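Long-range contacts in glutamine cyclotransferase (Xanthomonas campestris, PDB 3MBR), which probably catalyses the cyclisation of N-terminal glutamine residues of peptides to pyroglutamate, and folds as a calcium-binding beta-propeller: residues Gly67-Val71 against Gly107-Thr111; Trp73-Leu77 against Val89-Leu95; Leu149-Asn153 against Ala164-Leu168. The protein carries 1 engineered substitution. All coordinates share one frame; numbering follows the deposited sequence.

In the fold
The chain folds into a propeller of five antiparallel sheets around a central calcium ion held by Leu26, Glu154, Leu155, Glu156 and Ile209. Contact 1 is the joint between two successive blades at their innermost strands, with the Thr111 side chain about 5 Å from the calcium. Contact 2 lies farther out, in the hairpin of the blade that supplies 67-71; its centre is 14 Å from that of contact 1, and Leu77 CD2 touches Ile70 CG2 at 3.9 Å. Contact 3 belongs to the blade carrying three of the calcium ligands. It meets contact 1 where Trp108 packs on Asn151, Leu152 and Asn153, while the centres of contacts 2 and 3 stand 27 Å apart.

Contact 1: residues Gly67-Val71 against Gly107-Thr111; sequences GAGIV and GWALT. Engineered in segment 67-71: Ala68 (natural residue Glu).
Val71 and Leu110 meet with their side chains crossed at about a right angle, where the innermost strands of two propeller blades run only 7° from parallel. Val71 CB faces Leu110 CB, and from there the side chain forks. Val71 CG1, lodged between the backbone N and the carbonyl carbon (chi1 63°), lies 3.7 Å from Leu110 CD1. Val71 CG2 comes down on main chain instead, 3.5 Å from Thr111 C. A beta-branched residue suits this place because its two methyls cover a side chain and a backbone at once. Nearer the start of the strands, Gly69 CA approaches Ala109 CA to 4.0 Å, a spacing made possible by the missing side chain. Ala68, an engineered residue (glutamate in nature), sets CB 3.3 Å from Gly107 O. Direct bonding is slight: Gly69 N reaches Trp108 O at 3.0 Å, weakly. Beyond it, one water accepts from both Ile70 N and Leu110 N, and a second can donate to Ile70 O (2.8 Å) and Leu110 O (2.7 Å). The blades are thus joined by apolar packing and water-bridged backbone groups, rather than merged into one continuous sheet.

Contact 2: residues Trp73-Leu77 against Val89-Leu95; sequences WRDRL and VYDLATL
Asp75 O is gripped twice, by Leu92 N at 2.9 Å in a nearly straight bond (167°) and by a water. The amide donor is tilted 28° from the carbonyl plane, and Leu92 CB sits close to the same oxygen. That water also accepts from Ala93 N and donates to Asp91 OD1, so it ties the turn of one segment to the bend of the other. Two further waters each donate to both Asp75 OD1 and Asp91 OD1, which lie 4.5 Å apart; their protons probably ease the repulsion between the carboxylates. Asp75 OD2 forms a salt bridge with Arg76 NH1, while Arg76 NH2 pairs with Asp132. On Asp91, OD2 takes Thr94 N and Thr94 OG1 on its anti side, an Asx motif that holds the chain in its bend after the strand.

Arg76-Leu77 and Val89-Asp91 lie in the beta hairpin of strands 76-81 and 86-91, the two middle strands of a propeller blade, and a type II' turn from Trp73 to Arg76 leads into it. Leu77 and Tyr90 form a hydrogen-bonded antiparallel pair, with Tyr90 N to Leu77 O at 2.8 Å in a nearly straight bond, and Leu77 N to Tyr90 O in return.

Their side chains lie side by side, pointing the same way, and Leu77 CD2 meets Tyr90 CD1 at 4.0 Å. With CG anti to the backbone N (chi1 -169°), Leu77 also brings CD1 to 3.9 Å from Leu95 CD2, and its CB meets Leu92 CD2. A branched leucine suits this buried spot by filling several directions at once. Tyr90 is buried too, and its hydroxyl is satisfied by a hydrogen bond to Gln79. Near the solvent, the aliphatic part of Arg76 covers Val89, Arg76 CD touching Val89 CG1 at 3.7 Å.

Contact 3: residues Leu149-Asn153 against Ala164-Leu168; sequences LDNLN and ANVWL
Leu152 packs beside Val166 in the closely packed part of the contact, the two side chains pointing the same way, with Leu152 CD2 4.0 Å from Val166 CG2. Its other methyl, Leu152 CD1, lies 4.1 Å from Ala164 CB, a single methyl that lets the leucine branch lie close over the strand. Leu149, partly exposed, meets Val166 CG2 tip to tip through CD2. Trp185 of a later strand in this blade touches both Leu149 and Val166. Buried amides make the polar counterpart. Asn165 ND2 gives Asn153 OD1 a 2.8 Å bond, in its own amide plane though 30° out of the acceptor's carbonyl plane. Asn153 ND2 in turn is satisfied by Leu206 O, so this side chain links its blade to the next.

Leu152, Asn153 and Ala164 to Val166 belong to the hairpin of strands 152-158 and 161-166, the inner pair of a blade whose first strand goes on to the calcium ligands Glu154, Leu155 and Glu156. That strand is weakly bonded at its start, Asn153 N reaching Asn165 O only weakly.

The other end is looser: the chains separate, and a water bridges Asn151 O and Leu168 N. Asparagine tolerates the left-handed backbone of Asn151. Asn151 OD1 accepts from Trp167 NE1 at 3.2 Å in a bent bond (139°), while Asn151 ND2 bonds to Asp150 OD2 from above the carboxylate plane.

Contact 1: residues Gly67-Val71 against Gly107-Thr111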
ATOM      1  N   GLY A  67       0.775 -13.510  -1.040  1.00 26.45           N
ATOM      2  CA  GLY A  67       0.002 -12.315  -1.300  1.00 26.63           C
ATOM      3  C   GLY A  67       0.845 -11.053  -1.258  1.00 24.79           C
ATOM      4  O   GLY A  67       1.839 -10.896  -0.508  1.00 27.13           O
ATOM      5  N   ALA A  68       0.462 -10.108  -2.059  1.00 23.19           N
ATOM      6  CA  ALA A  68       1.111  -8.820  -2.134  1.00 21.33           C
ATOM      7  C   ALA A  68       0.062  -7.733  -1.844  1.00 19.26           C
ATOM      8  O   ALA A  68      -0.856  -7.916  -0.967  1.00 21.25           O
ATOM      9  CB  ALA A  68       1.852  -8.648  -3.450  1.00 22.56           C
ATOM     10  N   GLY A  69       0.111  -6.604  -2.581  1.00 20.49           N
ATOM     11  CA  GLY A  69      -0.802  -5.489  -2.278  1.00 21.01           C
ATOM     12  C   GLY A  69      -2.288  -5.760  -2.433  1.00 18.44           C
ATOM     13  O   GLY A  69      -2.705  -6.690  -3.185  1.00 18.58           O
ATOM     14  N   ILE A  70      -3.111  -4.915  -1.811  1.00 17.55           N
ATOM     15  CA  ILE A  70      -4.570  -5.094  -1.746  1.00 18.09           C
ATOM     16  C   ILE A  70      -5.261  -3.750  -1.889  1.00 16.47           C
ATOM     17  O   ILE A  70      -4.716  -2.723  -1.499  1.00 18.27           O
ATOM     18  CB  ILE A  70      -5.000  -5.766  -0.435  1.00 17.46           C
ATOM     19  CG1 ILE A  70      -4.398  -4.992   0.770  1.00 17.81           C
ATOM     20  CG2 ILE A  70      -4.587  -7.300  -0.431  1.00 20.48           C
ATOM     21  CD1 ILE A  70      -5.111  -5.411   2.084  1.00 21.11           C
ATOM     22  N   VAL A  71      -6.521  -3.805  -2.352  1.00 16.94           N
ATOM     23  CA  VAL A  71      -7.353  -2.621  -2.426  1.00 17.55           C
ATOM     24  C   VAL A  71      -8.805  -3.004  -2.315  1.00 18.67           C
ATOM     25  O   VAL A  71      -9.154  -4.138  -2.680  1.00 19.12           O
ATOM     26  CB  VAL A  71      -7.088  -1.908  -3.809  1.00 18.48           C
ATOM     27  CG1 VAL A  71      -7.504  -2.838  -4.978  1.00 20.12           C
ATOM     28  CG2 VAL A  71      -7.708  -0.574  -3.913  1.00 21.84           C
ATOM     29  N   GLY A 107       3.593  -8.444  -8.988  1.00 31.26           N
ATOM     30  CA  GLY A 107       2.538  -7.623  -8.382  1.00 29.25           C
ATOM     31  C   GLY A 107       3.107  -7.110  -7.088  1.00 28.60           C
ATOM     32  O   GLY A 107       3.548  -7.909  -6.199  1.00 34.28           O
ATOM     33  N   TRP A 108       3.188  -5.791  -6.973  1.00 27.13           N
ATOM     34  CA  TRP A 108       3.672  -5.183  -5.738  1.00 24.50           C
ATOM     35  C   TRP A 108       2.587  -4.530  -4.931  1.00 24.50           C
ATOM     36  O   TRP A 108       2.335  -4.998  -3.825  1.00 28.02           O
ATOM     37  CB  TRP A 108       4.810  -4.186  -6.073  1.00 24.93           C
ATOM     38  CG  TRP A 108       6.122  -4.841  -6.454  1.00 27.81           C
ATOM     39  CD1 TRP A 108       6.303  -5.906  -7.268  1.00 30.16           C
ATOM     40  CD2 TRP A 108       7.406  -4.363  -6.137  1.00 25.58           C
ATOM     41  NE1 TRP A 108       7.674  -6.162  -7.434  1.00 30.33           N
ATOM     42  CE2 TRP A 108       8.356  -5.225  -6.710  1.00 28.61           C
ATOM     43  CE3 TRP A 108       7.859  -3.304  -5.378  1.00 24.32           C
ATOM     44  CZ2 TRP A 108       9.745  -5.036  -6.563  1.00 27.09           C
ATOM     45  CZ3 TRP A 108       9.270  -3.135  -5.198  1.00 26.26           C
ATOM     46  CH2 TRP A 108      10.188  -3.969  -5.832  1.00 29.42           C
ATOM     47  N   ALA A 109       1.926  -3.507  -5.472  1.00 22.86           N
ATOM     48  CA  ALA A 109       0.944  -2.788  -4.657  1.00 20.64           C
ATOM     49  C   ALA A 109      -0.236  -2.303  -5.517  1.00 20.09           C
ATOM     50  O   ALA A 109      -0.119  -2.204  -6.751  1.00 20.21           O
ATOM     51  CB  ALA A 109       1.564  -1.683  -3.856  1.00 22.45           C
ATOM     52  N   LEU A 110      -1.344  -1.980  -4.843  1.00 19.43           N
ATOM     53  CA  LEU A 110      -2.552  -1.502  -5.524  1.00 18.62           C
ATOM     54  C   LEU A 110      -3.145  -0.379  -4.748  1.00 17.73           C
ATOM     55  O   LEU A 110      -3.041  -0.400  -3.522  1.00 18.03           O
ATOM     56  CB  LEU A 110      -3.668  -2.612  -5.544  1.00 21.67           C
ATOM     57  CG  LEU A 110      -3.512  -3.735  -6.494  1.00 22.16           C
ATOM     58  CD1 LEU A 110      -4.578  -4.812  -6.236  1.00 24.01           C
ATOM     59  CD2 LEU A 110      -3.629  -3.213  -7.982  1.00 24.11           C
ATOM     60  N   THR A 111      -3.858   0.532  -5.410  1.00 17.38           N
ATOM     61  CA  THR A 111      -4.790   1.398  -4.717  1.00 17.06           C
ATOM     62  C   THR A 111      -5.886   1.743  -5.732  1.00 18.23           C
ATOM     63  O   THR A 111      -5.904   1.145  -6.809  1.00 18.66           O
ATOM     64  CB  THR A 111      -4.124   2.640  -4.096  1.00 17.15           C
ATOM     65  OG1 THR A 111      -5.103   3.323  -3.294  1.00 17.90           O
ATOM     66  CG2 THR A 111      -3.571   3.630  -5.143  1.00 18.78           C
TER
HETATM   67  O   HOH W   1      -1.415  -2.424  -1.708  1.00 18.06           O
HETATM   68  O   HOH W   2      -3.703  -0.148  -0.873  1.00 18.99           O

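Contact 2: residues Trp73-Leu77 against Val89-Leu95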
ATOM      1  N   TRP A  73     -12.688  -2.408  -3.697  1.00 22.29           N
ATOM      2  CA  TRP A  73     -13.475  -1.849  -4.818  1.00 23.94           C
ATOM      3  C   TRP A  73     -14.884  -2.283  -4.629  1.00 26.54           C
ATOM      4  O   TRP A  73     -15.168  -3.472  -4.749  1.00 25.03           O
ATOM      5  CB  TRP A  73     -12.940  -2.289  -6.193  1.00 25.60           C
ATOM      6  CG  TRP A  73     -13.769  -1.635  -7.280  1.00 25.42           C
ATOM      7  CD1 TRP A  73     -14.766  -2.163  -7.972  1.00 29.84           C
ATOM      8  CD2 TRP A  73     -13.671  -0.280  -7.683  1.00 27.50           C
ATOM      9  NE1 TRP A  73     -15.295  -1.262  -8.803  1.00 31.55           N
ATOM     10  CE2 TRP A  73     -14.657  -0.067  -8.638  1.00 31.58           C
ATOM     11  CE3 TRP A  73     -12.810   0.767  -7.338  1.00 29.57           C
ATOM     12  CZ2 TRP A  73     -14.832   1.157  -9.298  1.00 35.89           C
ATOM     13  CZ3 TRP A  73     -12.988   2.045  -8.007  1.00 36.23           C
ATOM     14  CH2 TRP A  73     -14.014   2.201  -8.943  1.00 36.70           C
ATOM     15  N   ARG A  74     -15.798  -1.339  -4.251  1.00 28.36           N
ATOM     16  CA  ARG A  74     -17.172  -1.709  -4.020  1.00 31.09           C
ATOM     17  C   ARG A  74     -17.258  -2.831  -2.970  1.00 30.57           C
ATOM     18  O   ARG A  74     -16.767  -2.637  -1.840  1.00 31.32           O
ATOM     19  CB  ARG A  74     -17.896  -2.080  -5.343  1.00 32.98           C
ATOM     20  CG  ARG A  74     -17.848  -0.851  -6.254  1.00 38.24           C
ATOM     21  CD  ARG A  74     -18.781  -0.871  -7.430  1.00 50.25           C
ATOM     22  NE  ARG A  74     -18.462   0.315  -8.229  1.00 59.21           N
ATOM     23  CZ  ARG A  74     -19.116   1.480  -8.179  1.00 64.25           C
ATOM     24  NH1 ARG A  74     -20.177   1.633  -7.364  1.00 65.17           N
ATOM     25  NH2 ARG A  74     -18.714   2.489  -8.968  1.00 64.83           N
ATOM     26  N   ASP A  75     -17.800  -3.991  -3.341  1.00 30.55           N
ATOM     27  CA  ASP A  75     -18.032  -5.089  -2.401  1.00 31.96           C
ATOM     28  C   ASP A  75     -16.879  -6.100  -2.466  1.00 29.62           C
ATOM     29  O   ASP A  75     -16.997  -7.197  -1.877  1.00 32.25           O
ATOM     30  CB  ASP A  75     -19.355  -5.834  -2.760  1.00 35.59           C
ATOM     31  CG  ASP A  75     -19.344  -6.444  -4.209  1.00 40.47           C
ATOM     32  OD1 ASP A  75     -19.995  -7.517  -4.407  1.00 49.04           O
ATOM     33  OD2 ASP A  75     -18.756  -5.861  -5.188  1.00 43.14           O
ATOM     34  N   ARG A  76     -15.809  -5.748  -3.175  1.00 25.98           N
ATOM     35  CA  ARG A  76     -14.686  -6.661  -3.429  1.00 26.43           C
ATOM     36  C   ARG A  76     -13.368  -6.219  -2.798  1.00 23.04           C
ATOM     37  O   ARG A  76     -13.113  -5.018  -2.652  1.00 24.17           O
ATOM     38  CB  ARG A  76     -14.440  -6.835  -4.973  1.00 27.22           C
ATOM     39  CG  ARG A  76     -15.747  -7.310  -5.609  1.00 33.94           C
ATOM     40  CD  ARG A  76     -15.754  -7.647  -7.000  1.00 45.18           C
ATOM     41  NE  ARG A  76     -15.344  -6.656  -7.980  1.00 53.96           N
ATOM     42  CZ  ARG A  76     -16.114  -5.701  -8.540  1.00 53.61           C
ATOM     43  NH1 ARG A  76     -17.350  -5.439  -8.137  1.00 54.52           N
ATOM     44  NH2 ARG A  76     -15.591  -4.958  -9.497  1.00 49.43           N
ATOM     45  N   LEU A  77     -12.520  -7.207  -2.523  1.00 21.72           N
ATOM     46  CA  LEU A  77     -11.123  -6.979  -2.138  1.00 20.45           C
ATOM     47  C   LEU A  77     -10.257  -7.595  -3.192  1.00 20.03           C
ATOM     48  O   LEU A  77     -10.392  -8.773  -3.506  1.00 20.49           O
ATOM     49  CB  LEU A  77     -10.846  -7.518  -0.741  1.00 20.28           C
ATOM     50  CG  LEU A  77      -9.541  -7.137  -0.100  1.00 21.27           C
ATOM     51  CD1 LEU A  77      -9.690  -7.388   1.369  1.00 23.10           C
ATOM     52  CD2 LEU A  77      -8.394  -7.914  -0.627  1.00 22.50           C
ATOM     53  N   VAL A  89      -9.720 -12.056  -6.361  1.00 22.44           N
ATOM     54  CA  VAL A  89     -10.766 -11.135  -5.930  1.00 22.20           C
ATOM     55  C   VAL A  89     -11.556 -11.861  -4.874  1.00 23.39           C
ATOM     56  O   VAL A  89     -12.019 -12.984  -5.149  1.00 25.68           O
ATOM     57  CB  VAL A  89     -11.715 -10.728  -7.128  1.00 22.38           C
ATOM     58  CG1 VAL A  89     -12.858  -9.846  -6.651  1.00 24.82           C
ATOM     59  CG2 VAL A  89     -10.919 -10.133  -8.339  1.00 23.46           C
ATOM     60  N   TYR A  90     -11.724 -11.231  -3.712  1.00 21.87           N
ATOM     61  CA  TYR A  90     -12.492 -11.796  -2.619  1.00 22.75           C
ATOM     62  C   TYR A  90     -13.786 -11.021  -2.470  1.00 24.77           C
ATOM     63  O   TYR A  90     -13.799  -9.823  -2.734  1.00 24.75           O
ATOM     64  CB  TYR A  90     -11.717 -11.642  -1.261  1.00 23.84           C
ATOM     65  CG  TYR A  90     -10.369 -12.285  -1.207  1.00 23.07           C
ATOM     66  CD1 TYR A  90      -9.268 -11.644  -1.706  1.00 22.67           C
ATOM     67  CD2 TYR A  90     -10.185 -13.537  -0.638  1.00 27.03           C
ATOM     68  CE1 TYR A  90      -8.005 -12.201  -1.650  1.00 23.52           C
ATOM     69  CE2 TYR A  90      -8.875 -14.159  -0.584  1.00 28.43           C
ATOM     70  CZ  TYR A  90      -7.784 -13.450  -1.089  1.00 24.79           C
ATOM     71  OH  TYR A  90      -6.461 -13.920  -1.057  1.00 27.67           O
ATOM     72  N   ASP A  91     -14.837 -11.686  -1.979  1.00 27.16           N
ATOM     73  CA  ASP A  91     -15.970 -10.912  -1.441  1.00 28.96           C
ATOM     74  C   ASP A  91     -15.451 -10.265  -0.158  1.00 27.91           C
ATOM     75  O   ASP A  91     -14.906 -10.945   0.725  1.00 27.67           O
ATOM     76  CB  ASP A  91     -17.090 -11.885  -1.112  1.00 32.17           C
ATOM     77  CG  ASP A  91     -18.268 -11.229  -0.444  1.00 37.56           C
ATOM     78  OD1 ASP A  91     -18.988 -10.486  -1.160  1.00 40.11           O
ATOM     79  OD2 ASP A  91     -18.530 -11.528   0.756  1.00 41.00           O
ATOM     80  N   LEU A  92     -15.583  -8.956  -0.048  1.00 28.33           N
ATOM     81  CA  LEU A  92     -15.079  -8.233   1.087  1.00 30.09           C
ATOM     82  C   LEU A  92     -15.689  -8.677   2.405  1.00 31.03           C
ATOM     83  O   LEU A  92     -14.976  -8.887   3.390  1.00 32.88           O
ATOM     84  CB  LEU A  92     -15.443  -6.775   0.882  1.00 33.96           C
ATOM     85  CG  LEU A  92     -14.495  -5.632   0.783  1.00 37.58           C
ATOM     86  CD1 LEU A  92     -15.365  -4.413   1.058  1.00 38.09           C
ATOM     87  CD2 LEU A  92     -13.420  -5.700   1.754  1.00 34.31           C
ATOM     88  N   ALA A  93     -17.006  -8.796   2.458  1.00 32.61           N
ATOM     89  CA  ALA A  93     -17.657  -9.127   3.730  1.00 34.19           C
ATOM     90  C   ALA A  93     -17.202 -10.430   4.330  1.00 34.14           C
ATOM     91  O   ALA A  93     -16.988 -10.503   5.559  1.00 35.25           O
ATOM     92  CB  ALA A  93     -19.181  -9.172   3.529  1.00 35.89           C
ATOM     93  N   THR A  94     -17.162 -11.498   3.511  1.00 33.56           N
ATOM     94  CA  THR A  94     -16.787 -12.814   4.020  1.00 33.25           C
ATOM     95  C   THR A  94     -15.291 -13.185   3.875  1.00 31.97           C
ATOM     96  O   THR A  94     -14.854 -14.221   4.392  1.00 31.92           O
ATOM     97  CB  THR A  94     -17.544 -13.952   3.287  1.00 35.75           C
ATOM     98  OG1 THR A  94     -17.289 -13.847   1.894  1.00 37.78           O
ATOM     99  CG2 THR A  94     -19.096 -13.953   3.469  1.00 37.72           C
ATOM    100  N   LEU A  95     -14.534 -12.345   3.168  1.00 28.84           N
ATOM    101  CA  LEU A  95     -13.127 -12.616   2.769  1.00 27.26           C
ATOM    102  C   LEU A  95     -12.991 -14.003   2.134  1.00 29.07           C
ATOM    103  O   LEU A  95     -12.081 -14.785   2.487  1.00 30.79           O
ATOM    104  CB  LEU A  95     -12.141 -12.462   3.925  1.00 27.55           C
ATOM    105  CG  LEU A  95     -12.075 -11.063   4.497  1.00 26.94           C
ATOM    106  CD1 LEU A  95     -11.011 -11.042   5.675  1.00 29.17           C
ATOM    107  CD2 LEU A  95     -11.613 -10.130   3.412  1.00 26.35           C
TER
HETATM  108  O   HOH W   3     -18.669  -7.719   0.330  1.00 28.41           O
HETATM  109  O   HOH W   4     -18.374  -9.806  -4.136  1.00 41.17           O
HETATM  110  O   HOH W   5     -21.537  -9.150  -2.718  1.00 49.32           O

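Contact 3: residues Leu149-Asn153 against Ala164-Leu168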
ATOM      1  N   LEU A 149      11.289   6.874 -11.040  1.00 33.14           N
ATOM      2  CA  LEU A 149      11.242   6.350  -9.678  1.00 33.33           C
ATOM      3  C   LEU A 149      10.575   4.957  -9.650  1.00 33.07           C
ATOM      4  O   LEU A 149       9.357   4.859  -9.893  1.00 31.33           O
ATOM      5  CB  LEU A 149      10.498   7.406  -8.821  1.00 31.61           C
ATOM      6  CG  LEU A 149      10.362   7.093  -7.347  1.00 28.10           C
ATOM      7  CD1 LEU A 149      11.797   7.228  -6.745  1.00 31.58           C
ATOM      8  CD2 LEU A 149       9.392   8.125  -6.735  1.00 28.66           C
ATOM      9  N   ASP A 150      11.357   3.898  -9.351  1.00 32.87           N
ATOM     10  CA  ASP A 150      10.838   2.516  -9.308  1.00 31.70           C
ATOM     11  C   ASP A 150      10.926   1.955  -7.902  1.00 29.32           C
ATOM     12  O   ASP A 150      11.094   2.763  -6.958  1.00 29.92           O
ATOM     13  CB  ASP A 150      11.624   1.687 -10.354  1.00 32.81           C
ATOM     14  CG  ASP A 150      13.098   1.412  -9.968  1.00 36.73           C
ATOM     15  OD1 ASP A 150      13.830   0.900 -10.888  1.00 44.28           O
ATOM     16  OD2 ASP A 150      13.539   1.647  -8.780  1.00 37.73           O
ATOM     17  N   ASN A 151      10.643   0.661  -7.703  1.00 27.31           N
ATOM     18  CA  ASN A 151      10.658   0.058  -6.363  1.00 27.95           C
ATOM     19  C   ASN A 151       9.692   0.761  -5.460  1.00 26.51           C
ATOM     20  O   ASN A 151       9.968   0.959  -4.296  1.00 28.82           O
ATOM     21  CB  ASN A 151      12.075   0.046  -5.725  1.00 27.16           C
ATOM     22  CG  ASN A 151      12.862  -1.115  -6.164  1.00 31.28           C
ATOM     23  OD1 ASN A 151      12.911  -2.167  -5.472  1.00 36.86           O
ATOM     24  ND2 ASN A 151      13.516  -0.965  -7.269  1.00 33.55           N
ATOM     25  N   LEU A 152       8.443   0.732  -5.872  1.00 26.84           N
ATOM     26  CA  LEU A 152       7.334   1.344  -5.088  1.00 25.08           C
ATOM     27  C   LEU A 152       6.513   0.283  -4.394  1.00 22.55           C
ATOM     28  O   LEU A 152       5.765  -0.497  -5.091  1.00 25.36           O
ATOM     29  CB  LEU A 152       6.502   2.165  -5.985  1.00 25.70           C
ATOM     30  CG  LEU A 152       7.192   3.283  -6.739  1.00 28.01           C
ATOM     31  CD1 LEU A 152       6.314   4.074  -7.699  1.00 35.28           C
ATOM     32  CD2 LEU A 152       8.044   4.315  -5.881  1.00 29.23           C
ATOM     33  N   ASN A 153       6.817  -0.037  -3.136  1.00 23.21           N
ATOM     34  CA  ASN A 153       6.358  -1.310  -2.572  1.00 23.82           C
ATOM     35  C   ASN A 153       4.916  -1.065  -1.967  1.00 21.63           C
ATOM     36  O   ASN A 153       4.276  -2.066  -1.501  1.00 23.24           O
ATOM     37  CB  ASN A 153       7.322  -1.939  -1.463  1.00 24.69           C
ATOM     38  CG  ASN A 153       7.287  -1.147  -0.118  1.00 28.45           C
ATOM     39  OD1 ASN A 153       6.865  -0.039  -0.073  1.00 34.24           O
ATOM     40  ND2 ASN A 153       7.727  -1.727   0.953  1.00 28.73           N
ATOM     41  N   ALA A 164       3.176   6.931  -2.759  1.00 16.76           N
ATOM     42  CA  ALA A 164       3.905   5.668  -3.022  1.00 16.89           C
ATOM     43  C   ALA A 164       5.094   5.580  -2.099  1.00 17.48           C
ATOM     44  O   ALA A 164       5.903   6.523  -2.012  1.00 19.11           O
ATOM     45  CB  ALA A 164       4.411   5.669  -4.492  1.00 19.65           C
ATOM     46  N   ASN A 165       5.194   4.456  -1.394  1.00 17.48           N
ATOM     47  CA  ASN A 165       6.418   4.243  -0.601  1.00 18.07           C
ATOM     48  C   ASN A 165       7.597   3.836  -1.443  1.00 18.73           C
ATOM     49  O   ASN A 165       7.443   2.986  -2.335  1.00 20.52           O
ATOM     50  CB  ASN A 165       6.184   3.119   0.416  1.00 19.38           C
ATOM     51  CG  ASN A 165       7.258   3.066   1.466  1.00 22.42           C
ATOM     52  OD1 ASN A 165       7.432   4.031   2.229  1.00 28.34           O
ATOM     53  ND2 ASN A 165       7.972   1.933   1.561  1.00 22.96           N
ATOM     54  N   VAL A 166       8.767   4.436  -1.150  1.00 22.13           N
ATOM     55  CA  VAL A 166      10.035   4.158  -1.794  1.00 26.17           C
ATOM     56  C   VAL A 166      10.929   3.564  -0.609  1.00 26.29           C
ATOM     57  O   VAL A 166      11.628   4.268   0.229  1.00 27.98           O
ATOM     58  CB  VAL A 166      10.720   5.497  -2.181  1.00 26.84           C
ATOM     59  CG1 VAL A 166      11.853   5.158  -3.005  1.00 31.74           C
ATOM     60  CG2 VAL A 166       9.742   6.432  -2.954  1.00 29.31           C
ATOM     61  N   TRP A 167      10.838   2.288  -0.434  1.00 24.56           N
ATOM     62  CA  TRP A 167      11.494   1.671   0.685  1.00 27.39           C
ATOM     63  C   TRP A 167      12.950   1.838   0.713  1.00 28.99           C
ATOM     64  O   TRP A 167      13.510   1.746   1.771  1.00 28.55           O
ATOM     65  CB  TRP A 167      11.178   0.145   0.759  1.00 28.02           C
ATOM     66  CG  TRP A 167      11.822  -0.732  -0.420  1.00 28.79           C
ATOM     67  CD1 TRP A 167      11.297  -1.023  -1.711  1.00 33.60           C
ATOM     68  CD2 TRP A 167      13.083  -1.461  -0.331  1.00 28.14           C
ATOM     69  NE1 TRP A 167      12.184  -1.903  -2.395  1.00 33.31           N
ATOM     70  CE2 TRP A 167      13.293  -2.119  -1.586  1.00 32.46           C
ATOM     71  CE3 TRP A 167      14.095  -1.531   0.667  1.00 28.80           C
ATOM     72  CZ2 TRP A 167      14.419  -2.905  -1.809  1.00 30.59           C
ATOM     73  CZ3 TRP A 167      15.237  -2.365   0.420  1.00 27.56           C
ATOM     74  CH2 TRP A 167      15.381  -2.986  -0.761  1.00 28.41           C
ATOM     75  N   LEU A 168      13.610   1.981  -0.440  1.00 30.01           N
ATOM     76  CA  LEU A 168      15.017   2.029  -0.304  1.00 31.49           C
ATOM     77  C   LEU A 168      15.493   3.410   0.131  1.00 31.86           C
ATOM     78  O   LEU A 168      16.657   3.536   0.544  1.00 28.99           O
ATOM     79  CB  LEU A 168      15.798   1.427  -1.464  1.00 39.04           C
ATOM     80  CG  LEU A 168      15.461   2.067  -2.704  1.00 36.97           C
ATOM     81  CD1 LEU A 168      16.483   3.119  -2.777  1.00 45.02           C
ATOM     82  CD2 LEU A 168      15.598   0.863  -3.797  1.00 38.56           C
TER
HETATM   83  O   HOH W   6      12.382   2.127  -3.153  1.00 21.73           O